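PDB 6RW0: protein angel homolog 2, which acts as a 2',3'-cyclic phosphatase, although it belongs to the CCR4 family of deadenylases, and probably binds 3' untranslated regions of messenger RNA. Local coordinates for residues P187-V191 with C229-M233; P200-K206 with I261-Q267; G235-P241 with I361-F367; S337-S341 with L421-F425; I349-C355 with L397-L403. All blocks are in the same frame, centred on the assembly; numbering follows the deposited sequence.

Contact 1: residues P187-V191 with C229-M233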
# COMPACT_ATOMS: atom_id res chain seq x y z
N PRO A 187 11.80 -4.82 20.40
CA PRO A 187 10.43 -4.34 20.22
C PRO A 187 9.69 -5.17 19.19
O PRO A 187 10.26 -5.83 18.32
CB PRO A 187 10.61 -2.90 19.72
CG PRO A 187 11.90 -2.93 19.02
CD PRO A 187 12.78 -3.87 19.83
N ALA A 188 8.37 -5.07 19.28
CA ALA A 188 7.51 -5.54 18.21
C ALA A 188 7.65 -4.64 16.99
O ALA A 188 8.16 -3.52 17.06
CB ALA A 188 6.06 -5.51 18.67
N ILE A 189 7.18 -5.15 15.85
CA ILE A 189 7.09 -4.40 14.60
C ILE A 189 5.64 -4.38 14.16
O ILE A 189 4.96 -5.42 14.16
CB ILE A 189 7.98 -5.02 13.51
CG1 ILE A 189 9.43 -5.00 14.00
CG2 ILE A 189 7.83 -4.26 12.20
CD1 ILE A 189 10.38 -5.71 13.09
N CYS A 190 5.16 -3.21 13.78
CA CYS A 190 3.80 -3.02 13.32
C CYS A 190 3.82 -2.95 11.80
O CYS A 190 4.49 -2.08 11.24
CB CYS A 190 3.25 -1.73 13.90
SG CYS A 190 1.59 -1.34 13.37
N VAL A 191 3.10 -3.86 11.15
CA VAL A 191 3.03 -3.90 9.69
C VAL A 191 1.60 -3.58 9.27
O VAL A 191 0.65 -4.24 9.71
CB VAL A 191 3.45 -5.27 9.13
CG1 VAL A 191 3.36 -5.28 7.61
CG2 VAL A 191 4.85 -5.62 9.59
N CYS A 229 6.37 1.62 18.34
CA CYS A 229 7.30 0.60 17.86
C CYS A 229 7.56 0.85 16.38
O CYS A 229 6.87 1.65 15.75
CB CYS A 229 6.71 -0.80 18.07
SG CYS A 229 5.32 -1.19 17.01
N PRO A 230 8.56 0.19 15.80
CA PRO A 230 8.82 0.39 14.36
C PRO A 230 7.59 0.04 13.54
O PRO A 230 6.90 -0.94 13.82
CB PRO A 230 9.98 -0.56 14.07
CG PRO A 230 10.70 -0.69 15.38
CD PRO A 230 9.59 -0.66 16.42
N ILE A 231 7.34 0.85 12.50
CA ILE A 231 6.20 0.71 11.61
C ILE A 231 6.70 0.52 10.18
O ILE A 231 7.59 1.25 9.73
CB ILE A 231 5.31 1.96 11.67
CG1 ILE A 231 4.68 2.07 13.05
CG2 ILE A 231 4.23 1.95 10.59
CD1 ILE A 231 4.34 3.48 13.43
N VAL A 232 6.11 -0.43 9.48
CA VAL A 232 6.21 -0.54 8.03
C VAL A 232 4.79 -0.48 7.50
O VAL A 232 3.96 -1.31 7.87
CB VAL A 232 6.92 -1.83 7.59
CG1 VAL A 232 7.03 -1.85 6.08
CG2 VAL A 232 8.30 -1.92 8.21
N MET A 233 4.51 0.52 6.66
CA MET A 233 3.17 0.76 6.11
C MET A 233 3.26 0.65 4.60
O MET A 233 3.88 1.50 3.94
CB MET A 233 2.62 2.12 6.55
CG MET A 233 1.25 2.41 5.96
SD MET A 233 0.51 3.96 6.53
CE MET A 233 1.47 5.17 5.62
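C190 is bonded to the backbone on both sides of I231. Its N-H runs straight to the carbonyl oxygen of P230 (C190 N to P230 O 2.9 Å, N-H...O 179°), and its own oxygen accepts from the next donor along (V232 N to C190 O, again 2.9 Å). This is the parallel pattern, and the short strands 189-191 and 231-233 diverge by only 11°. Between the two bonds, I231 CA approaches C190 O to 3.3 Å in a CA-H...O contact. The outward-facing groups are served by other strands: I189 and V191 pair with L177 and L175, and I231 is bonded to S369. The preceding bond in the series is missing, because the N of P230 carries no hydrogen. A188 O therefore meets carbon, with C229 CB 3.2 Å and P230 CD 3.3 Å away, and it is buried without a partner anywhere in the model. C229 SG sits between its own backbone N and carbonyl carbon (chi1 70°), and this rotation sets the sulfur 3.8 Å from C190 CB. On the same face of the sheet I231 CG1 lies 4.1 Å from that CB, with helix 203-220 over I231. V191 and V232 line the opposite face. Near the entry to the strands the rings of P187 and P230 cross at about a right angle. The contact joins the two strands of the beta-alpha-beta unit 189-195, 203-220, 231-236. Its chemistry implies that regular parallel pairing starts at C190, and that P230, having no N-H, probably costs A188 O its hydrogen bond.

Contact 2: residues P200-K206 with I261-Q267; sequences PRRGDIK and IGKVSGQ
The beginning of helix 203-220, the helix of a beta-alpha-beta unit, is held here against the loop 261-267. Q267 OE1 is the polar centre. It takes K206 NZ at 2.8 Å from above the carbonyl plane, while S265 OG arrives in that plane, on a lone pair, at 2.7 Å. S265 OG also accepts from Q267 N, closing an ST turn. A bend at chi4 (72°) turns the ammonium of K206 to the amide, and the same nitrogen is bonded to L197 O and Y198 O; Q267 NE2 holds Y198 O as well. With a leucine here, K206 NZ and S265 OG would probably be left without the acceptor they share, and Y198 O would lose one of its donors. P200 crosses the amide chain at about a right angle, with its CB 3.8 Å from Q267 OE1. Water 1 accepts from S265 N and lies 2.9 Å from both P200 O and I261 O. At G203 the backbones also meet: its N makes a weak bond to I261 O and its CA lies 3.6 Å from V264 CB; a side chain on G203 would collide with both residues. I261 lies alongside R201 and D204, pointing the same way, with its CG2 4.0 Å from D204 CB. R202, at the N-cap position, grips D204 side-on through NE and NH2, one nitrogen to each oxygen, with I205 CD1 over a guanidinium face; R275 is a second partner of D204. This is the N-terminus of the crossover helix of a beta-alpha-beta unit, packed against a loop that contains an ST turn.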
# COMPACT_ATOMS: atom_id res chain seq x y z
N PRO A 200 -10.54 9.06 -8.70
CA PRO A 200 -9.67 10.23 -8.58
C PRO A 200 -10.32 11.48 -8.03
O PRO A 200 -9.62 12.33 -7.46
CB PRO A 200 -9.19 10.46 -10.03
CG PRO A 200 -9.21 9.11 -10.62
CD PRO A 200 -10.39 8.39 -10.01
N ARG A 201 -11.60 11.68 -8.23
CA ARG A 201 -12.29 12.89 -7.73
C ARG A 201 -12.39 12.89 -6.20
O ARG A 201 -12.34 13.92 -5.63
CB ARG A 201 -13.68 13.03 -8.36
CG ARG A 201 -14.38 14.33 -8.00
CD ARG A 201 -15.68 14.55 -8.74
NE ARG A 201 -16.71 13.59 -8.39
CZ ARG A 201 -18.00 13.85 -8.32
NH1 ARG A 201 -18.43 15.10 -8.33
NH2 ARG A 201 -18.86 12.87 -8.23
N ARG A 202 -12.56 11.72 -5.60
CA ARG A 202 -12.90 11.65 -4.16
C ARG A 202 -11.70 11.62 -3.21
O ARG A 202 -11.61 10.71 -2.43
CB ARG A 202 -13.84 10.46 -3.93
CG ARG A 202 -15.12 10.55 -4.75
CD ARG A 202 -15.87 11.86 -4.58
NE ARG A 202 -16.22 12.15 -3.20
CZ ARG A 202 -17.25 11.65 -2.56
NH1 ARG A 202 -18.09 10.87 -3.21
NH2 ARG A 202 -17.44 11.93 -1.29
N GLY A 203 -10.97 12.72 -3.15
CA GLY A 203 -9.83 12.91 -2.25
C GLY A 203 -10.29 13.03 -0.81
O GLY A 203 -9.49 12.79 0.06
N ASP A 204 -11.51 13.50 -0.60
CA ASP A 204 -12.12 13.57 0.74
C ASP A 204 -12.23 12.14 1.30
O ASP A 204 -11.84 11.93 2.41
CB ASP A 204 -13.49 14.25 0.68
CG ASP A 204 -14.48 13.71 -0.33
OD1 ASP A 204 -14.07 13.16 -1.33
OD2 ASP A 204 -15.64 13.85 -0.08
N ILE A 205 -12.70 11.19 0.52
CA ILE A 205 -12.75 9.81 0.97
C ILE A 205 -11.35 9.26 1.17
O ILE A 205 -11.06 8.61 2.18
CB ILE A 205 -13.61 8.93 0.04
CG1 ILE A 205 -15.03 9.47 -0.04
CG2 ILE A 205 -13.57 7.50 0.56
CD1 ILE A 205 -15.88 8.71 -1.00
N LYS A 206 -10.45 9.51 0.21
CA LYS A 206 -9.09 8.98 0.33
C LYS A 206 -8.41 9.42 1.62
O LYS A 206 -7.77 8.61 2.30
CB LYS A 206 -8.23 9.44 -0.85
CG LYS A 206 -8.33 8.65 -2.10
CD LYS A 206 -7.03 8.92 -2.87
CE LYS A 206 -6.82 7.91 -3.97
NZ LYS A 206 -7.72 8.09 -5.10
N ILE A 261 -11.18 18.47 -3.98
CA ILE A 261 -11.16 17.05 -3.63
C ILE A 261 -10.41 16.21 -4.65
O ILE A 261 -9.78 15.21 -4.30
CB ILE A 261 -12.59 16.51 -3.37
CG1 ILE A 261 -13.52 16.73 -4.56
CG2 ILE A 261 -13.18 17.16 -2.11
CD1 ILE A 261 -14.85 16.01 -4.37
N GLY A 262 -10.43 16.60 -5.91
CA GLY A 262 -9.76 15.83 -6.93
C GLY A 262 -8.28 16.09 -7.06
O GLY A 262 -7.63 15.45 -7.90
N LYS A 263 -7.72 17.03 -6.30
CA LYS A 263 -6.30 17.33 -6.33
C LYS A 263 -5.53 16.62 -5.22
O LYS A 263 -4.30 16.68 -5.20
CB LYS A 263 -6.07 18.84 -6.25
CG LYS A 263 -6.75 19.62 -7.38
CD LYS A 263 -6.29 19.20 -8.76
CE LYS A 263 -4.96 19.81 -9.12
NZ LYS A 263 -4.98 21.30 -9.00
N VAL A 264 -6.24 15.93 -4.34
CA VAL A 264 -5.62 15.28 -3.19
C VAL A 264 -4.62 14.23 -3.63
O VAL A 264 -3.51 14.13 -3.08
CB VAL A 264 -6.71 14.68 -2.29
CG1 VAL A 264 -6.15 13.72 -1.28
CG2 VAL A 264 -7.50 15.77 -1.61
N SER A 265 -5.00 13.39 -4.59
CA SER A 265 -4.20 12.22 -4.93
C SER A 265 -3.20 12.47 -6.04
O SER A 265 -2.28 11.65 -6.22
CB SER A 265 -5.11 11.10 -5.42
OG SER A 265 -5.68 11.46 -6.67
N GLY A 266 -3.39 13.52 -6.83
CA GLY A 266 -2.48 13.81 -7.95
C GLY A 266 -2.73 12.90 -9.13
O GLY A 266 -1.99 12.98 -10.08
N GLN A 267 -3.76 12.06 -9.10
CA GLN A 267 -4.09 11.17 -10.24
C GLN A 267 -4.68 12.01 -11.36
O GLN A 267 -5.27 12.96 -11.05
CB GLN A 267 -5.19 10.17 -9.89
CG GLN A 267 -4.79 9.08 -8.91
CD GLN A 267 -6.03 8.51 -8.28
OE1 GLN A 267 -6.71 9.17 -7.52
NE2 GLN A 267 -6.36 7.28 -8.62
O HOH W 1 -7.98 13.19 -5.27

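Contact 3: residues G235-P241 with I361-F367; sequences GDFNSVP and ITVDYIF
F237 and Y365 both carry CG anti to their own carbonyl carbon (chi1 -68° and -57°), which brings the two rings obliquely together, F237 CD1 lying 3.7 Å from Y365 CD2. F367 offers its edge to a face of F237 in a T-shaped pair (planes at 86°), with its CE2 set toward the rim of that ring. The same rotation carries the phenol of Y365 along the 235-241 segment, where its OH donates to S239 O at 2.7 Å and P241 CD packs against the hydroxyl. Under the rings G235 and Y365 form an antiparallel hydrogen-bonded pair, and F237 N adds a bond to V363 O at 2.9 Å. These are the sheet and the strand-end loop of the DNase I-like fold, beside the magnesium site: the D236 side chain is about 5 Å from the ion. D236 OD1 accepts from N238 N (3.0 Å), an Asx turn, while D236 OD2 is bonded to N58 ND2. D364 forms the adjacent non-hydrogen-bonded pair with D236 and lays OD1 3.3 Å from D236 CB; its OD2 is taken by T353 OG1 and H418 ND1, an Asp-His pair as in relatives of this family. T362 O receives V240 CA-H at 3.4 Å.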
# COMPACT_ATOMS: atom_id res chain seq x y z
N GLY A 235 1.30 -0.34 0.70
CA GLY A 235 0.05 -0.51 0.00
C GLY A 235 -0.02 0.24 -1.31
O GLY A 235 0.94 0.87 -1.76
N ASP A 236 -1.21 0.15 -1.90
CA ASP A 236 -1.60 0.89 -3.09
C ASP A 236 -2.46 2.04 -2.60
O ASP A 236 -3.60 1.85 -2.16
CB ASP A 236 -2.34 -0.03 -4.05
CG ASP A 236 -2.78 0.67 -5.32
OD1 ASP A 236 -2.83 1.92 -5.33
OD2 ASP A 236 -3.12 -0.03 -6.31
N PHE A 237 -1.88 3.24 -2.61
CA PHE A 237 -2.53 4.44 -2.09
C PHE A 237 -3.26 5.22 -3.18
O PHE A 237 -3.92 6.22 -2.87
CB PHE A 237 -1.50 5.34 -1.36
CG PHE A 237 -1.00 4.72 -0.07
CD1 PHE A 237 -0.08 3.69 -0.09
CD2 PHE A 237 -1.49 5.16 1.15
CE1 PHE A 237 0.35 3.10 1.07
CE2 PHE A 237 -1.05 4.58 2.32
CZ PHE A 237 -0.14 3.54 2.29
N ASN A 238 -3.18 4.77 -4.43
CA ASN A 238 -3.84 5.43 -5.55
C ASN A 238 -3.56 6.93 -5.53
O ASN A 238 -4.42 7.76 -5.86
CB ASN A 238 -5.33 5.11 -5.59
CG ASN A 238 -5.61 3.84 -6.37
OD1 ASN A 238 -5.11 3.64 -7.47
ND2 ASN A 238 -6.40 2.95 -5.79
N SER A 239 -2.34 7.28 -5.16
CA SER A 239 -1.91 8.66 -5.05
C SER A 239 -0.45 8.70 -5.47
O SER A 239 0.29 7.75 -5.18
CB SER A 239 -2.00 9.16 -3.61
OG SER A 239 -3.34 9.07 -3.12
N VAL A 240 -0.05 9.79 -6.12
CA VAL A 240 1.26 9.86 -6.74
C VAL A 240 2.28 10.64 -5.92
O VAL A 240 1.91 11.40 -5.01
CB VAL A 240 1.18 10.42 -8.17
CG1 VAL A 240 0.17 9.63 -9.01
CG2 VAL A 240 0.85 11.89 -8.14
N PRO A 241 3.57 10.48 -6.20
CA PRO A 241 4.59 11.20 -5.43
C PRO A 241 4.40 12.70 -5.51
O PRO A 241 4.10 13.26 -6.57
CB PRO A 241 5.91 10.74 -6.06
CG PRO A 241 5.57 9.35 -6.59
CD PRO A 241 4.18 9.51 -7.14
N ILE A 361 2.21 5.26 -13.55
CA ILE A 361 2.49 6.16 -12.44
C ILE A 361 2.98 5.32 -11.26
O ILE A 361 2.87 4.09 -11.24
CB ILE A 361 1.24 6.99 -12.02
CG1 ILE A 361 0.04 6.07 -11.78
CG2 ILE A 361 0.93 8.10 -13.03
CD1 ILE A 361 -1.23 6.79 -11.33
N THR A 362 3.54 5.99 -10.25
CA THR A 362 3.76 5.37 -8.95
C THR A 362 2.51 5.61 -8.11
O THR A 362 2.13 6.77 -7.90
CB THR A 362 4.97 5.96 -8.23
OG1 THR A 362 6.19 5.42 -8.75
CG2 THR A 362 4.92 5.64 -6.72
N VAL A 363 1.88 4.53 -7.64
CA VAL A 363 0.81 4.59 -6.65
C VAL A 363 1.05 3.65 -5.48
O VAL A 363 0.28 3.65 -4.52
CB VAL A 363 -0.58 4.30 -7.26
CG1 VAL A 363 -0.97 5.42 -8.19
CG2 VAL A 363 -0.61 2.93 -7.95
N ASP A 364 2.09 2.82 -5.57
CA ASP A 364 2.42 1.85 -4.53
C ASP A 364 3.64 2.33 -3.75
O ASP A 364 4.56 2.91 -4.33
CB ASP A 364 2.76 0.50 -5.15
CG ASP A 364 1.64 -0.05 -6.00
OD1 ASP A 364 0.66 -0.57 -5.42
OD2 ASP A 364 1.70 0.07 -7.25
N TYR A 365 3.64 2.07 -2.44
CA TYR A 365 4.69 2.55 -1.55
C TYR A 365 5.00 1.54 -0.46
O TYR A 365 4.15 0.75 -0.05
CB TYR A 365 4.25 3.85 -0.84
CG TYR A 365 3.88 4.94 -1.81
CD1 TYR A 365 4.84 5.81 -2.29
CD2 TYR A 365 2.58 5.08 -2.29
CE1 TYR A 365 4.54 6.80 -3.20
CE2 TYR A 365 2.27 6.07 -3.21
CZ TYR A 365 3.25 6.92 -3.66
OH TYR A 365 2.94 7.89 -4.57
N ILE A 366 6.24 1.61 0.04
CA ILE A 366 6.60 1.07 1.34
C ILE A 366 7.10 2.26 2.16
O ILE A 366 8.14 2.85 1.84
CB ILE A 366 7.66 -0.03 1.27
CG1 ILE A 366 7.19 -1.23 0.45
CG2 ILE A 366 7.98 -0.50 2.70
CD1 ILE A 366 8.26 -2.28 0.15
N PHE A 367 6.35 2.63 3.20
CA PHE A 367 6.75 3.65 4.14
C PHE A 367 7.25 2.97 5.41
O PHE A 367 6.80 1.87 5.75
CB PHE A 367 5.57 4.55 4.49
CG PHE A 367 5.04 5.35 3.33
CD1 PHE A 367 5.73 6.46 2.88
CD2 PHE A 367 3.82 5.03 2.75
CE1 PHE A 367 5.21 7.23 1.84
CE2 PHE A 367 3.30 5.80 1.72
CZ PHE A 367 4.00 6.88 1.26

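Contact 4: residues S337-S341 with L421-F425; sequences SSVYS and LLAKF
Y340 and L421 make the tight end of this contact. The ring crosses the leucine at a slant, with Y340 CE2 3.6 Å from L421 CG and 3.8 Å from L421 CD2. Having CG anti to its carbonyl carbon (chi1 -66°), Y340 reaches across to strand 421-428 of the facing sheet, and its hydroxyl oxygen accepts from L422 N at 3.2 Å with a nearly straight N-H...O of 173°. The same hydroxyl is bonded to L395 O, so one phenol oxygen joins two strands of the opposite sheet and gives a buried polar group two partners. V339 makes the second tight spot. Its CG2 meets F425 CZ at 3.7 Å and A423 CB at 3.8 Å, while its CG1 lies over one face of the Y340 ring, toward the rim, so that the two adjacent side chains pack on each other as well as across the contact. Away from these side chains the approach is loose. Even the closest pair of CA atoms, V339 and A423, is 7.0 Å apart, and no backbone-to-backbone bond joins the segments. Toward the solvent S341 is exposed and K424 partly so, neither touching across. S338 OG turns back instead to Y340 O at 2.8 Å, on an in-plane lone pair, tying the turn after strand 336-338. I366 of strand 359-369 packs on both V339 and L421. The two strands belong to different sheets, and such side-chain packing between facing sheets is what is expected of the beta sandwich at the core of the DNase I-like fold.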
# COMPACT_ATOMS: atom_id res chain seq x y z
N SER A 337 9.50 7.56 6.35
CA SER A 337 10.22 7.74 5.10
C SER A 337 9.67 6.77 4.08
O SER A 337 9.02 5.78 4.42
CB SER A 337 11.71 7.44 5.31
OG SER A 337 12.32 8.43 6.11
N SER A 338 9.93 7.06 2.81
CA SER A 338 9.56 6.19 1.71
C SER A 338 10.78 5.39 1.28
O SER A 338 11.88 5.95 1.15
CB SER A 338 9.04 7.00 0.53
OG SER A 338 8.87 6.20 -0.63
N VAL A 339 10.60 4.10 1.05
CA VAL A 339 11.71 3.27 0.56
C VAL A 339 12.26 3.83 -0.74
O VAL A 339 13.48 3.94 -0.93
CB VAL A 339 11.28 1.80 0.41
CG1 VAL A 339 12.30 1.02 -0.44
CG2 VAL A 339 11.13 1.18 1.79
N TYR A 340 11.37 4.16 -1.68
CA TYR A 340 11.76 4.64 -2.99
C TYR A 340 11.75 6.16 -3.07
O TYR A 340 10.99 6.83 -2.36
CB TYR A 340 10.82 4.04 -4.03
CG TYR A 340 10.97 2.54 -4.15
CD1 TYR A 340 11.95 2.00 -4.96
CD2 TYR A 340 10.17 1.68 -3.44
CE1 TYR A 340 12.10 0.63 -5.08
CE2 TYR A 340 10.32 0.30 -3.54
CZ TYR A 340 11.29 -0.21 -4.37
OH TYR A 340 11.41 -1.58 -4.48
N SER A 341 12.63 6.69 -3.91
CA SER A 341 12.79 8.13 -4.08
C SER A 341 12.01 8.68 -5.28
O SER A 341 11.93 9.91 -5.42
CB SER A 341 14.27 8.49 -4.21
OG SER A 341 14.78 7.98 -5.42
N LEU A 421 7.18 -4.13 -4.97
CA LEU A 421 8.17 -3.33 -4.26
C LEU A 421 8.82 -4.23 -3.22
O LEU A 421 8.16 -5.10 -2.65
CB LEU A 421 7.48 -2.16 -3.57
CG LEU A 421 7.12 -0.96 -4.46
CD1 LEU A 421 6.13 -1.29 -5.56
CD2 LEU A 421 6.57 0.20 -3.60
N LEU A 422 10.12 -4.04 -2.99
CA LEU A 422 10.82 -4.91 -2.06
C LEU A 422 11.91 -4.12 -1.36
O LEU A 422 12.68 -3.41 -2.02
CB LEU A 422 11.41 -6.11 -2.81
CG LEU A 422 12.15 -7.17 -2.00
CD1 LEU A 422 11.26 -7.93 -1.03
CD2 LEU A 422 12.83 -8.15 -2.98
N ALA A 423 11.99 -4.27 -0.04
CA ALA A 423 12.97 -3.58 0.77
C ALA A 423 13.55 -4.54 1.79
O ALA A 423 12.87 -5.45 2.27
CB ALA A 423 12.32 -2.42 1.53
N LYS A 424 14.81 -4.29 2.16
CA LYS A 424 15.42 -4.97 3.30
C LYS A 424 15.72 -3.94 4.38
O LYS A 424 16.36 -2.91 4.11
CB LYS A 424 16.71 -5.70 2.93
CG LYS A 424 17.24 -6.51 4.11
CD LYS A 424 18.19 -7.62 3.69
CE LYS A 424 19.35 -7.72 4.66
NZ LYS A 424 20.07 -9.01 4.57
N PHE A 425 15.27 -4.24 5.58
CA PHE A 425 15.40 -3.34 6.74
C PHE A 425 16.27 -3.95 7.83
O PHE A 425 16.39 -5.15 7.90
CB PHE A 425 14.03 -3.05 7.37
CG PHE A 425 13.09 -2.27 6.49
CD1 PHE A 425 13.30 -0.93 6.23
CD2 PHE A 425 11.98 -2.88 5.95
CE1 PHE A 425 12.42 -0.23 5.42
CE2 PHE A 425 11.12 -2.18 5.14
CZ PHE A 425 11.34 -0.86 4.88

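Contact 5: residues I349-C355 with L397-L403; sequences IPEVTTC and LLTEQDL
P350 O accepts a hydrogen bond from water 2 at 2.7 Å, and the water in turn accepts from E400 N at 3.0 Å, so a loop carbonyl is tied to the first turn of helix 400-405. That helix opens with a capping box: T399 OG1 accepts from D402 N, and D402 OD2 accepts from T399 N at 3.0 Å, from above the carboxylate plane. The hydroxyl of T399 stands between its backbone N and carbonyl carbon (chi1 70°), which directs OG1 to the helix and leaves CG2 to pack at 3.5 Å against I349 CG2. An alanine in place of T399 is likely to leave D402 N without its side-chain acceptor and open a gap beside I349 CG2. One direct backbone bond ties the segments, from V352 N to L398 O (3.0 Å, N-H...O 166°). Water 3 makes a second bridge, donating to E351 OE2 and accepting from L397 N, while the E351 chain crosses L397 at about a right angle. Beneath the cap the contact is apolar. L397 lays CD1 3.8 Å from T353 CG2; T353 and T354 sit in a classic beta bulge facing I361 of strand 359-369. E351 O is bonded to T362 OG1 of that strand, on the way from the loop to the sheet. V352 O, with L397 CD2 beside it, is buried without a polar partner. L403 projects from the helix toward V352 and C355, its CD1 3.6 Å from C355 CB and, tip to tip and tighter than usual for carbon, 3.5 Å from V352 CG2.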
# COMPACT_ATOMS: atom_id res chain seq x y z
N ILE A 349 13.91 10.98 -14.58
CA ILE A 349 12.73 10.29 -15.11
C ILE A 349 11.98 9.63 -13.96
O ILE A 349 12.62 9.03 -13.08
CB ILE A 349 13.15 9.26 -16.16
CG1 ILE A 349 13.85 9.96 -17.33
CG2 ILE A 349 11.93 8.46 -16.64
CD1 ILE A 349 14.54 9.01 -18.27
N PRO A 350 10.65 9.69 -13.94
CA PRO A 350 9.91 9.08 -12.83
C PRO A 350 9.94 7.57 -12.83
O PRO A 350 9.87 6.92 -13.88
CB PRO A 350 8.47 9.57 -13.04
CG PRO A 350 8.54 10.66 -14.03
CD PRO A 350 9.79 10.49 -14.82
N GLU A 351 10.01 7.02 -11.62
CA GLU A 351 9.69 5.63 -11.38
C GLU A 351 8.19 5.42 -11.52
O GLU A 351 7.38 6.28 -11.14
CB GLU A 351 10.05 5.27 -9.94
CG GLU A 351 11.53 5.24 -9.64
CD GLU A 351 11.88 5.05 -8.17
OE1 GLU A 351 10.99 5.16 -7.29
OE2 GLU A 351 13.07 4.82 -7.89
N VAL A 352 7.80 4.24 -12.02
CA VAL A 352 6.39 3.85 -12.04
C VAL A 352 6.26 2.51 -11.33
O VAL A 352 7.22 1.73 -11.24
CB VAL A 352 5.77 3.78 -13.45
CG1 VAL A 352 5.91 5.13 -14.15
CG2 VAL A 352 6.38 2.65 -14.27
N THR A 353 5.07 2.27 -10.77
CA THR A 353 4.73 0.99 -10.13
C THR A 353 3.55 0.30 -10.80
O THR A 353 3.21 -0.82 -10.41
CB THR A 353 4.46 1.16 -8.63
OG1 THR A 353 3.26 1.91 -8.39
CG2 THR A 353 5.63 1.83 -7.94
N THR A 354 2.90 0.94 -11.78
CA THR A 354 1.77 0.37 -12.51
C THR A 354 1.83 0.88 -13.93
O THR A 354 2.31 1.99 -14.17
CB THR A 354 0.46 0.72 -11.79
OG1 THR A 354 -0.63 0.00 -12.38
CG2 THR A 354 0.14 2.20 -11.88
N CYS A 355 1.37 0.07 -14.90
CA CYS A 355 1.47 0.47 -16.31
C CYS A 355 0.48 -0.31 -17.17
O CYS A 355 0.81 -1.37 -17.71
CB CYS A 355 2.87 0.30 -16.87
SG CYS A 355 3.08 0.87 -18.60
N LEU A 397 13.06 0.09 -9.29
CA LEU A 397 11.82 0.15 -10.09
C LEU A 397 12.20 0.45 -11.55
O LEU A 397 13.36 0.38 -11.89
CB LEU A 397 10.91 1.19 -9.42
CG LEU A 397 10.10 0.66 -8.24
CD1 LEU A 397 9.43 1.81 -7.52
CD2 LEU A 397 9.07 -0.35 -8.69
N LEU A 398 11.22 0.66 -12.40
CA LEU A 398 11.41 0.90 -13.84
C LEU A 398 10.67 2.16 -14.26
O LEU A 398 9.92 2.69 -13.50
CB LEU A 398 10.87 -0.32 -14.59
CG LEU A 398 11.50 -1.65 -14.25
CD1 LEU A 398 10.76 -2.76 -14.94
CD2 LEU A 398 12.97 -1.67 -14.63
N THR A 399 10.97 2.63 -15.45
CA THR A 399 10.29 3.78 -16.05
C THR A 399 9.11 3.31 -16.89
O THR A 399 9.00 2.14 -17.19
CB THR A 399 11.24 4.62 -16.91
OG1 THR A 399 11.54 3.83 -18.05
CG2 THR A 399 12.50 5.02 -16.19
N GLU A 400 8.26 4.25 -17.27
CA GLU A 400 7.10 4.01 -18.15
C GLU A 400 7.64 3.48 -19.49
O GLU A 400 7.09 2.55 -20.00
CB GLU A 400 6.34 5.32 -18.35
CG GLU A 400 5.22 5.22 -19.36
CD GLU A 400 4.41 6.50 -19.49
OE1 GLU A 400 4.75 7.46 -18.83
OE2 GLU A 400 3.47 6.50 -20.27
N GLN A 401 8.71 4.08 -20.00
CA GLN A 401 9.30 3.66 -21.28
C GLN A 401 9.82 2.23 -21.17
O GLN A 401 9.62 1.47 -22.08
CB GLN A 401 10.41 4.61 -21.71
CG GLN A 401 10.95 4.26 -23.09
CD GLN A 401 12.14 5.08 -23.53
OE1 GLN A 401 12.70 5.87 -22.79
NE2 GLN A 401 12.54 4.86 -24.77
N ASP A 402 10.43 1.87 -20.05
CA ASP A 402 10.93 0.49 -19.84
C ASP A 402 9.76 -0.47 -19.95
O ASP A 402 9.88 -1.47 -20.56
CB ASP A 402 11.51 0.29 -18.44
CG ASP A 402 12.86 0.92 -18.17
OD1 ASP A 402 13.60 1.12 -19.12
OD2 ASP A 402 13.12 1.23 -16.99
N LEU A 403 8.65 -0.16 -19.30
CA LEU A 403 7.48 -1.07 -19.29
C LEU A 403 6.83 -1.16 -20.67
O LEU A 403 6.37 -2.22 -21.00
CB LEU A 403 6.54 -0.65 -18.16
CG LEU A 403 7.06 -1.02 -16.78
CD1 LEU A 403 6.14 -0.49 -15.71
CD2 LEU A 403 7.23 -2.52 -16.64
O HOH W 2 8.67 7.02 -16.32
O HOH W 3 14.34 2.39 -8.17

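In the fold
Contacts 1, 3, 4 and 5 all reach one mixed sheet, and contact 4 spans from it to the other sheet. Strand 231-236 serves both contact 1 and contact 3, whose centres are 19 Å apart; strand 359-369 then links contact 3 to the strands of contacts 4 and 5. Contact 2 touches contact 3, S265 O meeting V240 N, with centres 13 Å apart. Contacts 1 and 2 lie on opposite sides of the chain's centre, with centres 28 Å apart, and alternate along the chain; contact 5 is nested within the loop closed by contact 4. Contact 3, its centre about 6 Å from the chain's, touches the other four, so the strand ends beside the magnesium site directly meet each of them.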